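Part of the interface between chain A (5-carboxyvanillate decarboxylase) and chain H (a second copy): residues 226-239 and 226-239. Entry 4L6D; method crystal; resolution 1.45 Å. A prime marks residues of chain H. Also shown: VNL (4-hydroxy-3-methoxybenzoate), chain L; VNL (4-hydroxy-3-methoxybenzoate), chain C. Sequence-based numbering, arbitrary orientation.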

ATOM      1  N   GLY A 226     -12.839   0.262  -3.411  1.00  5.65           N
ATOM      2  CA  GLY A 226     -13.231  -0.374  -2.169  1.00  5.57           C
ATOM      3  C   GLY A 226     -12.091  -0.463  -1.166  1.00  4.08           C
ATOM      4  O   GLY A 226     -11.015   0.108  -1.372  1.00  4.36           O
ATOM      5  N   HIS A 227     -12.346  -1.158  -0.063  1.00  3.70           N
ATOM      6  CA  HIS A 227     -11.306  -1.437   0.932  1.00  5.30           C
ATOM      7  C   HIS A 227     -10.643  -0.162   1.409  1.00  5.95           C
ATOM      8  O   HIS A 227      -9.411  -0.041   1.438  1.00  4.76           O
ATOM      9  CB  HIS A 227     -10.340  -2.477   0.358  1.00  5.37           C
ATOM     10  CG  HIS A 227     -11.082  -3.543  -0.375  1.00  4.68           C
ATOM     11  ND1 HIS A 227     -11.074  -3.643  -1.750  1.00  5.15           N
ATOM     12  CD2 HIS A 227     -11.993  -4.448   0.065  1.00  5.23           C
ATOM     13  CE1 HIS A 227     -11.916  -4.594  -2.121  1.00  5.24           C
ATOM     14  NE2 HIS A 227     -12.481  -5.101  -1.038  1.00  6.31           N
ATOM     15  N   MET A 228     -11.513   0.776   1.787  1.00  4.24           N
ATOM     16  CA  MET A 228     -11.128   2.103   2.262  1.00  4.88           C
ATOM     17  C   MET A 228     -10.172   2.777   1.283  1.00  5.52           C
ATOM     18  O   MET A 228      -9.155   3.352   1.665  1.00  5.39           O
ATOM     19  CB  MET A 228     -10.557   2.028   3.689  1.00  5.68           C
ATOM     20  CG  MET A 228     -10.841   3.280   4.534  1.00  5.40           C
ATOM     21  SD  MET A 228     -12.600   3.654   4.804  1.00  5.61           S
ATOM     22  CE  MET A 228     -12.991   2.441   6.056  1.00  6.73           C
ATOM     23  N   GLY A 229     -10.527   2.696   0.007  1.00  5.27           N
ATOM     24  CA  GLY A 229      -9.774   3.343  -1.050  1.00  5.04           C
ATOM     25  C   GLY A 229      -8.450   2.678  -1.361  1.00  4.89           C
ATOM     26  O   GLY A 229      -7.558   3.326  -1.914  1.00  5.09           O
ATOM     27  N   GLU A 230      -8.335   1.389  -1.021  1.00  5.12           N
ATOM     28  CA  GLU A 230      -7.095   0.631  -1.223  1.00  5.21           C
ATOM     29  C   GLU A 230      -5.897   1.364  -0.627  1.00  4.10           C
ATOM     30  O   GLU A 230      -4.789   1.308  -1.157  1.00  5.01           O
ATOM     31  CB  GLU A 230      -6.871   0.276  -2.709  1.00  4.19           C
ATOM     32  CG  GLU A 230      -8.098  -0.317  -3.411  1.00  4.01           C
ATOM     33  CD  GLU A 230      -8.482  -1.705  -2.911  1.00  5.17           C
ATOM     34  OE1 GLU A 230      -7.779  -2.258  -2.042  1.00  5.77           O
ATOM     35  OE2 GLU A 230      -9.501  -2.233  -3.397  1.00  5.55           O
ATOM     36  N   ALA A 231      -6.170   2.044   0.488  1.00  3.88           N
ATOM     37  CA  ALA A 231      -5.199   2.809   1.288  1.00  3.71           C
ATOM     38  C   ALA A 231      -4.645   4.072   0.650  1.00  4.35           C
ATOM     39  O   ALA A 231      -3.870   4.783   1.288  1.00  4.18           O
ATOM     40  CB  ALA A 231      -4.056   1.921   1.824  1.00  5.92           C
ATOM     41  N   ILE A 232      -5.041   4.363  -0.585  1.00  4.21           N
ATOM     42  CA  ILE A 232      -4.614   5.631  -1.178  1.00  3.78           C
ATOM     43  C   ILE A 232      -4.935   6.868  -0.296  1.00  3.80           C
ATOM     44  O   ILE A 232      -4.119   7.796  -0.216  1.00  4.69           O
ATOM     45  CB  ILE A 232      -5.080   5.785  -2.644  1.00  3.76           C
ATOM     46  CG1 ILE A 232      -4.403   4.713  -3.509  1.00  5.57           C
ATOM     47  CG2 ILE A 232      -4.782   7.183  -3.162  1.00  4.55           C
ATOM     48  CD1 ILE A 232      -5.029   4.543  -4.866  1.00  3.95           C
ATOM     49  N   PRO A 233      -6.091   6.881   0.410  1.00  4.24           N
ATOM     50  CA  PRO A 233      -6.333   8.047   1.271  1.00  4.53           C
ATOM     51  C   PRO A 233      -5.228   8.269   2.313  1.00  4.56           C
ATOM     52  O   PRO A 233      -4.988   9.413   2.727  1.00  4.73           O
ATOM     53  CB  PRO A 233      -7.643   7.688   1.971  1.00  3.68           C
ATOM     54  CG  PRO A 233      -8.379   6.846   0.943  1.00  6.04           C
ATOM     55  CD  PRO A 233      -7.293   6.025   0.299  1.00  4.88           C
ATOM     56  N   PHE A 234      -4.546   7.203   2.734  1.00  4.78           N
ATOM     57  CA  PHE A 234      -3.514   7.328   3.758  1.00  4.09           C
ATOM     58  C   PHE A 234      -2.255   7.960   3.187  1.00  5.09           C
ATOM     59  O   PHE A 234      -1.503   8.614   3.914  1.00  5.51           O
ATOM     60  CB  PHE A 234      -3.186   5.952   4.366  1.00  4.34           C
ATOM     61  CG  PHE A 234      -2.553   6.022   5.732  1.00  4.29           C
ATOM     62  CD1 PHE A 234      -3.282   6.501   6.810  1.00  4.31           C
ATOM     63  CD2 PHE A 234      -1.255   5.582   5.949  1.00  6.64           C
ATOM     64  CE1 PHE A 234      -2.729   6.563   8.080  1.00  4.51           C
ATOM     65  CE2 PHE A 234      -0.689   5.632   7.229  1.00  4.67           C
ATOM     66  CZ  PHE A 234      -1.432   6.122   8.293  1.00  5.28           C
ATOM     67  N   TRP A 235      -2.040   7.762   1.882  1.00  4.72           N
ATOM     68  CA  TRP A 235      -0.802   8.188   1.209  1.00  4.86           C
ATOM     69  C   TRP A 235      -0.853   9.573   0.554  1.00  5.53           C
ATOM     70  O   TRP A 235       0.106   9.968  -0.115  1.00  6.53           O
ATOM     71  CB  TRP A 235      -0.415   7.188   0.118  1.00  5.17           C
ATOM     72  CG  TRP A 235       0.064   5.828   0.566  1.00  5.27           C
ATOM     73  CD1 TRP A 235      -0.639   4.650   0.542  1.00  5.64           C
ATOM     74  CD2 TRP A 235       1.378   5.496   1.040  1.00  4.79           C
ATOM     75  NE1 TRP A 235       0.151   3.620   0.989  1.00  4.78           N
ATOM     76  CE2 TRP A 235       1.396   4.105   1.287  1.00  4.64           C
ATOM     77  CE3 TRP A 235       2.538   6.239   1.277  1.00  4.90           C
ATOM     78  CZ2 TRP A 235       2.519   3.445   1.776  1.00  6.77           C
ATOM     79  CZ3 TRP A 235       3.665   5.576   1.769  1.00  5.13           C
ATOM     80  CH2 TRP A 235       3.643   4.190   2.007  1.00  5.11           C
ATOM     81  N   LEU A 236      -1.964  10.295   0.697  1.00  4.85           N
ATOM     82  CA  LEU A 236      -2.163  11.536  -0.064  1.00  4.59           C
ATOM     83  C   LEU A 236      -1.059  12.576   0.107  1.00  4.98           C
ATOM     84  O   LEU A 236      -0.620  13.185  -0.867  1.00  5.04           O
ATOM     85  CB  LEU A 236      -3.512  12.176   0.293  1.00  5.08           C
ATOM     86  CG  LEU A 236      -4.753  11.338  -0.049  1.00  7.77           C
ATOM     87  CD1 LEU A 236      -6.017  12.079   0.369  1.00  9.08           C
ATOM     88  CD2 LEU A 236      -4.809  10.951  -1.533  1.00  7.45           C
ATOM     89  N   TRP A 237      -0.626  12.799   1.342  1.00  5.46           N
ATOM     90  CA  TRP A 237       0.380  13.840   1.565  1.00  5.17           C
ATOM     91  C   TRP A 237       1.700  13.532   0.838  1.00  6.50           C
ATOM     92  O   TRP A 237       2.289  14.399   0.187  1.00  5.56           O
ATOM     93  CB  TRP A 237       0.602  14.090   3.068  1.00  6.83           C
ATOM     94  CG  TRP A 237       1.363  15.352   3.324  1.00  7.07           C
ATOM     95  CD1 TRP A 237       0.842  16.597   3.539  1.00  9.12           C
ATOM     96  CD2 TRP A 237       2.784  15.505   3.344  1.00  7.82           C
ATOM     97  NE1 TRP A 237       1.853  17.510   3.704  1.00  9.26           N
ATOM     98  CE2 TRP A 237       3.058  16.867   3.592  1.00  6.19           C
ATOM     99  CE3 TRP A 237       3.854  14.622   3.184  1.00  7.28           C
ATOM    100  CZ2 TRP A 237       4.358  17.367   3.678  1.00  8.33           C
ATOM    101  CZ3 TRP A 237       5.143  15.118   3.274  1.00  7.22           C
ATOM    102  CH2 TRP A 237       5.386  16.480   3.512  1.00  6.83           C
ATOM    103  N   ARG A 238       2.143  12.285   0.938  1.00  6.51           N
ATOM    104  CA  ARG A 238       3.387  11.844   0.313  1.00  6.29           C
ATOM    105  C   ARG A 238       3.297  11.814  -1.210  1.00  6.58           C
ATOM    106  O   ARG A 238       4.245  12.187  -1.893  1.00  5.69           O
ATOM    107  CB  ARG A 238       3.743  10.461   0.857  1.00  5.95           C
ATOM    108  CG  ARG A 238       5.063   9.853   0.375  1.00  6.82           C
ATOM    109  CD  ARG A 238       5.564   8.961   1.493  1.00  6.04           C
ATOM    110  NE  ARG A 238       6.699   8.086   1.194  1.00  5.92           N
ATOM    111  CZ  ARG A 238       7.973   8.462   1.228  1.00  6.27           C
ATOM    112  NH1 ARG A 238       8.301   9.735   1.441  1.00  7.19           N
ATOM    113  NH2 ARG A 238       8.932   7.566   1.006  1.00  6.54           N
ATOM    114  N   LEU A 239       2.156  11.374  -1.743  1.00  5.17           N
ATOM    115  CA  LEU A 239       1.938  11.437  -3.186  1.00  5.18           C
ATOM    116  C   LEU A 239       2.099  12.875  -3.678  1.00  7.20           C
ATOM    117  O   LEU A 239       2.756  13.119  -4.690  1.00  7.99           O
ATOM    118  CB  LEU A 239       0.544  10.909  -3.543  1.00  5.93           C
ATOM    119  CG  LEU A 239       0.379   9.385  -3.487  1.00  4.72           C
ATOM    120  CD1 LEU A 239      -1.095   9.029  -3.474  1.00  8.92           C
ATOM    121  CD2 LEU A 239       1.071   8.731  -4.680  1.00  6.68           C
TER
HETATM  122  C1  VNL L 404      -2.866  16.421   3.020  1.00 23.82           C
HETATM  123  CO1 VNL L 404      -2.744  15.579   1.899  1.00 22.36           C
HETATM  124  CO2 VNL L 404      -2.478  17.779   2.977  1.00 26.57           C
HETATM  125  CM1 VNL L 404      -2.219  16.072   0.692  1.00 19.00           C
HETATM  126  CM2 VNL L 404      -1.951  18.292   1.792  1.00 24.69           C
HETATM  127  OM  VNL L 404      -1.539  19.591   1.629  1.00 20.64           O
HETATM  128  CZ  VNL L 404      -1.816  17.412   0.619  1.00 26.00           C
HETATM  129  CC  VNL L 404      -3.432  15.869   4.295  1.00 27.03           C
HETATM  130  CV  VNL L 404      -1.657  20.537   2.706  1.00 20.75           C
HETATM  131  O1  VNL L 404      -4.379  15.033   4.259  1.00 19.90           O
HETATM  132  O2  VNL L 404      -2.923  16.281   5.369  1.00 24.03           O
HETATM  133  O3  VNL L 404      -1.191  17.960  -0.478  1.00 29.61           O
HETATM  134  C1  VNL C 403      -8.607  -2.919  14.370  1.00 22.60           C
HETATM  135  CO1 VNL C 403      -7.542  -3.510  13.671  1.00 23.12           C
HETATM  136  CO2 VNL C 403      -9.481  -3.683  15.172  1.00 24.90           C
HETATM  137  CM1 VNL C 403      -7.323  -4.897  13.750  1.00 20.41           C
HETATM  138  CM2 VNL C 403      -9.292  -5.063  15.273  1.00 24.94           C
HETATM  139  OM  VNL C 403     -10.097  -5.891  16.030  1.00 22.99           O
HETATM  140  CZ  VNL C 403      -8.177  -5.689  14.529  1.00 24.78           C
HETATM  141  CC  VNL C 403      -8.814  -1.435  14.270  1.00 24.80           C
HETATM  142  CV  VNL C 403     -11.145  -5.348  16.862  1.00 23.39           C
HETATM  143  O1  VNL C 403      -7.820  -0.658  14.226  1.00 21.57           O
HETATM  144  O2  VNL C 403      -9.998  -1.022  14.234  1.00 22.68           O
HETATM  145  O3  VNL C 403      -8.080  -7.064  14.579  1.00 26.03           O
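Chain H, residues 226-239: GHMGEAIPFWLWRL

Chain H lays the same segment, residues 226-239, antiparallel on its copy in chain A, so that the two stretches are related by a near-exact twofold and most contacts occur twice, the exceptions being those in which a residue meets its own counterpart. The register pairs His227 with Arg238′ (CA to CA 8.3 Å) and Ala231 with Phe234′ (CA to CA 6.8 Å), and the reverse pairs repeat these spacings almost exactly. In chain H, residues 227′-231′ all have positive phi, coiling the backbone the left-handed way through a weakly bonded helix at about 226′-230′; Ala231′ then leaves helical phi/psi. A CB on Gly229′ would clash with Pro233′ CD at 2.7 Å, within its own chain. Residues 232′-234′ return to right-handed phi/psi; residues 236′-239′ are helical, and the helix continues beyond the stretch. No direct hydrogen bond crosses between the stretches; they bury 783 Å² between them, both sides summed, through aromatic and apolar packing and stacking, and three waters bridge them besides.

Phe234′ covers the most surface and meets its own counterpart at the centre. The rings of Phe234 and Phe234′ are near parallel, planes at 25°, but slid apart with ring centroids 5.1 Å from each other, so they barely overlap; Phe234 CD1 and Phe234′ CD1 approach to 3.4 Å. The slide leaves room for each CB over the other ring's face: Phe234′ CB lies 4.1 Å from the centroid of the Phe234 ring. Further out, Phe234′ CZ touches Met228 CG at 3.6 Å and Phe234′ CD2 touches Ala231 CB at 3.8 Å.

Trp235′ comes next. Its CA-to-CB bond points sideways, yet the indole end reaches chain A, where Trp235′ NE1 lies 3.3 Å from Ala231 CB, Trp235′ CZ2 3.5 Å from Glu230 O and Trp235′ CH2 3.7 Å from Glu230 OE1. Trp235′ NE1 and Trp235 NE1 both donate to water 2, each at 2.9 Å from its oxygen, so one water joins the two indoles.

At each end of the contact, His227 of one chain meets Arg238 of the other. The guanidinium of Arg238′ lies flat on the His227 ring, centres 3.9 Å apart and planes at 15°, with Arg238′ NH2 3.4 Å from His227 CD2. The imidazole is held within its own chain by a nearly linear hydrogen bond from His227 ND1 to Glu230 OE2 (2.7 Å). The other carboxylate oxygen, Glu230 OE1, accepts from water 1 at 2.7 Å, and that water accepts from Arg238′ NH2 at 2.9 Å, linking acid and arginine across the interface without direct contact.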

ATOM      1  N   GLY H 226       9.508   3.728   8.619  1.00  5.33           N
ATOM      2  CA  GLY H 226       9.213   5.130   8.364  1.00  5.14           C
ATOM      3  C   GLY H 226       7.950   5.350   7.541  1.00  3.91           C
ATOM      4  O   GLY H 226       7.176   4.418   7.284  1.00  4.88           O
ATOM      5  N   HIS H 227       7.735   6.596   7.130  1.00  5.02           N
ATOM      6  CA  HIS H 227       6.644   6.920   6.205  1.00  4.81           C
ATOM      7  C   HIS H 227       5.317   6.436   6.752  1.00  4.57           C
ATOM      8  O   HIS H 227       4.510   5.804   6.061  1.00  5.17           O
ATOM      9  CB  HIS H 227       7.002   6.404   4.807  1.00  4.61           C
ATOM     10  CG  HIS H 227       8.438   6.660   4.500  1.00  4.95           C
ATOM     11  ND1 HIS H 227       9.387   5.662   4.494  1.00  5.99           N
ATOM     12  CD2 HIS H 227       9.116   7.827   4.366  1.00  4.58           C
ATOM     13  CE1 HIS H 227      10.582   6.198   4.313  1.00  6.21           C
ATOM     14  NE2 HIS H 227      10.444   7.508   4.216  1.00  6.48           N
ATOM     15  N   MET H 228       5.117   6.776   8.024  1.00  5.17           N
ATOM     16  CA  MET H 228       3.932   6.424   8.793  1.00  4.02           C
ATOM     17  C   MET H 228       3.654   4.926   8.729  1.00  5.45           C
ATOM     18  O   MET H 228       2.526   4.492   8.488  1.00  5.71           O
ATOM     19  CB  MET H 228       2.721   7.259   8.359  1.00  5.18           C
ATOM     20  CG  MET H 228       1.711   7.488   9.499  1.00  5.81           C
ATOM     21  SD  MET H 228       2.335   8.475  10.887  1.00  6.06           S
ATOM     22  CE  MET H 228       2.294  10.124  10.168  1.00  4.63           C
ATOM     23  N   GLY H 229       4.705   4.138   8.954  1.00  5.19           N
ATOM     24  CA  GLY H 229       4.589   2.689   8.973  1.00  4.80           C
ATOM     25  C   GLY H 229       4.363   2.062   7.611  1.00  3.93           C
ATOM     26  O   GLY H 229       3.864   0.934   7.515  1.00  4.33           O
ATOM     27  N   GLU H 230       4.746   2.783   6.557  1.00  5.80           N
ATOM     28  CA  GLU H 230       4.546   2.333   5.181  1.00  4.64           C
ATOM     29  C   GLU H 230       3.096   1.907   4.947  1.00  4.06           C
ATOM     30  O   GLU H 230       2.831   0.962   4.201  1.00  5.63           O
ATOM     31  CB  GLU H 230       5.537   1.220   4.798  1.00  7.29           C
ATOM     32  CG  GLU H 230       7.004   1.554   5.142  1.00  5.75           C
ATOM     33  CD  GLU H 230       7.599   2.699   4.317  1.00  5.09           C
ATOM     34  OE1 GLU H 230       6.933   3.241   3.406  1.00  5.75           O
ATOM     35  OE2 GLU H 230       8.767   3.053   4.605  1.00  6.09           O
ATOM     36  N   ALA H 231       2.188   2.629   5.607  1.00  3.99           N
ATOM     37  CA  ALA H 231       0.731   2.434   5.558  1.00  5.13           C
ATOM     38  C   ALA H 231       0.199   1.160   6.195  1.00  4.98           C
ATOM     39  O   ALA H 231      -1.023   0.965   6.217  1.00  4.79           O
ATOM     40  CB  ALA H 231       0.155   2.596   4.129  1.00  6.25           C
ATOM     41  N   ILE H 232       1.082   0.299   6.702  1.00  4.80           N
ATOM     42  CA  ILE H 232       0.599  -0.891   7.390  1.00  5.09           C
ATOM     43  C   ILE H 232      -0.423  -0.566   8.508  1.00  5.22           C
ATOM     44  O   ILE H 232      -1.408  -1.290   8.656  1.00  5.35           O
ATOM     45  CB  ILE H 232       1.735  -1.814   7.867  1.00  4.26           C
ATOM     46  CG1 ILE H 232       2.473  -2.371   6.645  1.00  5.92           C
ATOM     47  CG2 ILE H 232       1.168  -2.965   8.699  1.00  6.44           C
ATOM     48  CD1 ILE H 232       3.769  -3.105   6.958  1.00  6.02           C
ATOM     49  N   PRO H 233      -0.218   0.533   9.268  1.00  4.42           N
ATOM     50  CA  PRO H 233      -1.238   0.844  10.277  1.00  4.98           C
ATOM     51  C   PRO H 233      -2.636   1.003   9.697  1.00  6.36           C
ATOM     52  O   PRO H 233      -3.606   0.734  10.412  1.00  4.54           O
ATOM     53  CB  PRO H 233      -0.755   2.182  10.858  1.00  4.12           C
ATOM     54  CG  PRO H 233       0.740   2.076  10.739  1.00  5.29           C
ATOM     55  CD  PRO H 233       0.956   1.422   9.407  1.00  5.65           C
ATOM     56  N   PHE H 234      -2.749   1.425   8.439  1.00  4.43           N
ATOM     57  CA  PHE H 234      -4.067   1.623   7.837  1.00  4.34           C
ATOM     58  C   PHE H 234      -4.769   0.304   7.517  1.00  5.61           C
ATOM     59  O   PHE H 234      -6.001   0.244   7.491  1.00  5.20           O
ATOM     60  CB  PHE H 234      -3.950   2.508   6.582  1.00  4.55           C
ATOM     61  CG  PHE H 234      -5.227   3.184   6.198  1.00  4.99           C
ATOM     62  CD1 PHE H 234      -5.757   4.185   6.991  1.00  6.33           C
ATOM     63  CD2 PHE H 234      -5.884   2.841   5.031  1.00  4.59           C
ATOM     64  CE1 PHE H 234      -6.936   4.826   6.639  1.00  6.76           C
ATOM     65  CE2 PHE H 234      -7.069   3.489   4.663  1.00  5.60           C
ATOM     66  CZ  PHE H 234      -7.592   4.481   5.470  1.00  4.77           C
ATOM     67  N   TRP H 235      -3.971  -0.739   7.273  1.00  4.98           N
ATOM     68  CA  TRP H 235      -4.471  -2.032   6.812  1.00  4.69           C
ATOM     69  C   TRP H 235      -4.707  -3.060   7.922  1.00  4.80           C
ATOM     70  O   TRP H 235      -5.027  -4.212   7.630  1.00  5.46           O
ATOM     71  CB  TRP H 235      -3.458  -2.651   5.840  1.00  6.57           C
ATOM     72  CG  TRP H 235      -3.332  -2.007   4.473  1.00  4.67           C
ATOM     73  CD1 TRP H 235      -2.311  -1.202   4.028  1.00  5.37           C
ATOM     74  CD2 TRP H 235      -4.231  -2.164   3.370  1.00  4.84           C
ATOM     75  NE1 TRP H 235      -2.532  -0.848   2.714  1.00  4.65           N
ATOM     76  CE2 TRP H 235      -3.696  -1.437   2.286  1.00  4.81           C
ATOM     77  CE3 TRP H 235      -5.435  -2.858   3.190  1.00  5.05           C
ATOM     78  CZ2 TRP H 235      -4.333  -1.380   1.045  1.00  5.63           C
ATOM     79  CZ3 TRP H 235      -6.067  -2.801   1.956  1.00  6.38           C
ATOM     80  CH2 TRP H 235      -5.514  -2.059   0.902  1.00  5.18           C
ATOM     81  N   LEU H 236      -4.518  -2.669   9.180  1.00  4.74           N
ATOM     82  CA  LEU H 236      -4.521  -3.648  10.280  1.00  5.27           C
ATOM     83  C   LEU H 236      -5.790  -4.493  10.378  1.00  5.13           C
ATOM     84  O   LEU H 236      -5.717  -5.710  10.598  1.00  6.58           O
ATOM     85  CB  LEU H 236      -4.232  -2.978  11.634  1.00  5.80           C
ATOM     86  CG  LEU H 236      -2.868  -2.304  11.777  1.00  6.76           C
ATOM     87  CD1 LEU H 236      -2.752  -1.611  13.142  1.00 10.23           C
ATOM     88  CD2 LEU H 236      -1.748  -3.291  11.568  1.00  8.58           C
ATOM     89  N   TRP H 237      -6.956  -3.874  10.208  1.00  5.56           N
ATOM     90  CA  TRP H 237      -8.206  -4.616  10.364  1.00  5.48           C
ATOM     91  C   TRP H 237      -8.339  -5.699   9.283  1.00  5.62           C
ATOM     92  O   TRP H 237      -8.724  -6.834   9.568  1.00  5.93           O
ATOM     93  CB  TRP H 237      -9.431  -3.673  10.361  1.00  6.64           C
ATOM     94  CG  TRP H 237     -10.663  -4.362  10.836  1.00  6.87           C
ATOM     95  CD1 TRP H 237     -11.129  -4.417  12.122  1.00  8.80           C
ATOM     96  CD2 TRP H 237     -11.570  -5.141  10.048  1.00  6.14           C
ATOM     97  NE1 TRP H 237     -12.273  -5.175  12.181  1.00  7.62           N
ATOM     98  CE2 TRP H 237     -12.568  -5.633  10.921  1.00  6.62           C
ATOM     99  CE3 TRP H 237     -11.640  -5.472   8.691  1.00  6.86           C
ATOM    100  CZ2 TRP H 237     -13.615  -6.431  10.480  1.00  7.95           C
ATOM    101  CZ3 TRP H 237     -12.691  -6.263   8.255  1.00  6.83           C
ATOM    102  CH2 TRP H 237     -13.658  -6.741   9.147  1.00  7.72           C
ATOM    103  N   ARG H 238      -7.978  -5.347   8.053  1.00  6.67           N
ATOM    104  CA  ARG H 238      -8.084  -6.262   6.923  1.00  5.65           C
ATOM    105  C   ARG H 238      -7.048  -7.382   7.001  1.00  6.44           C
ATOM    106  O   ARG H 238      -7.335  -8.523   6.652  1.00  6.34           O
ATOM    107  CB  ARG H 238      -7.950  -5.476   5.619  1.00  7.19           C
ATOM    108  CG  ARG H 238      -8.107  -6.276   4.330  1.00  5.74           C
ATOM    109  CD  ARG H 238      -8.692  -5.335   3.300  1.00  5.76           C
ATOM    110  NE  ARG H 238      -8.696  -5.795   1.910  1.00  7.94           N
ATOM    111  CZ  ARG H 238      -9.631  -6.564   1.371  1.00  7.12           C
ATOM    112  NH1 ARG H 238     -10.617  -7.040   2.126  1.00  6.40           N
ATOM    113  NH2 ARG H 238      -9.571  -6.871   0.075  1.00  6.39           N
ATOM    114  N   LEU H 239      -5.842  -7.049   7.463  1.00  5.47           N
ATOM    115  CA  LEU H 239      -4.814  -8.068   7.663  1.00  6.50           C
ATOM    116  C   LEU H 239      -5.291  -9.102   8.660  1.00  5.77           C
ATOM    117  O   LEU H 239      -5.112 -10.305   8.464  1.00  7.74           O
ATOM    118  CB  LEU H 239      -3.516  -7.434   8.158  1.00  7.93           C
ATOM    119  CG  LEU H 239      -2.682  -6.688   7.107  1.00  7.60           C
ATOM    120  CD1 LEU H 239      -1.688  -5.738   7.767  1.00  8.86           C
ATOM    121  CD2 LEU H 239      -1.953  -7.680   6.194  1.00  6.16           C
TER
HETATM  122  O   HOH W   1      -7.964  -4.869  -1.264  1.00  8.13           O
HETATM  123  O   HOH W   2      -0.709   0.856   1.162  1.00  5.34           O
HETATM  124  O   HOH W   3       7.858   4.952   1.511  1.00  9.78           O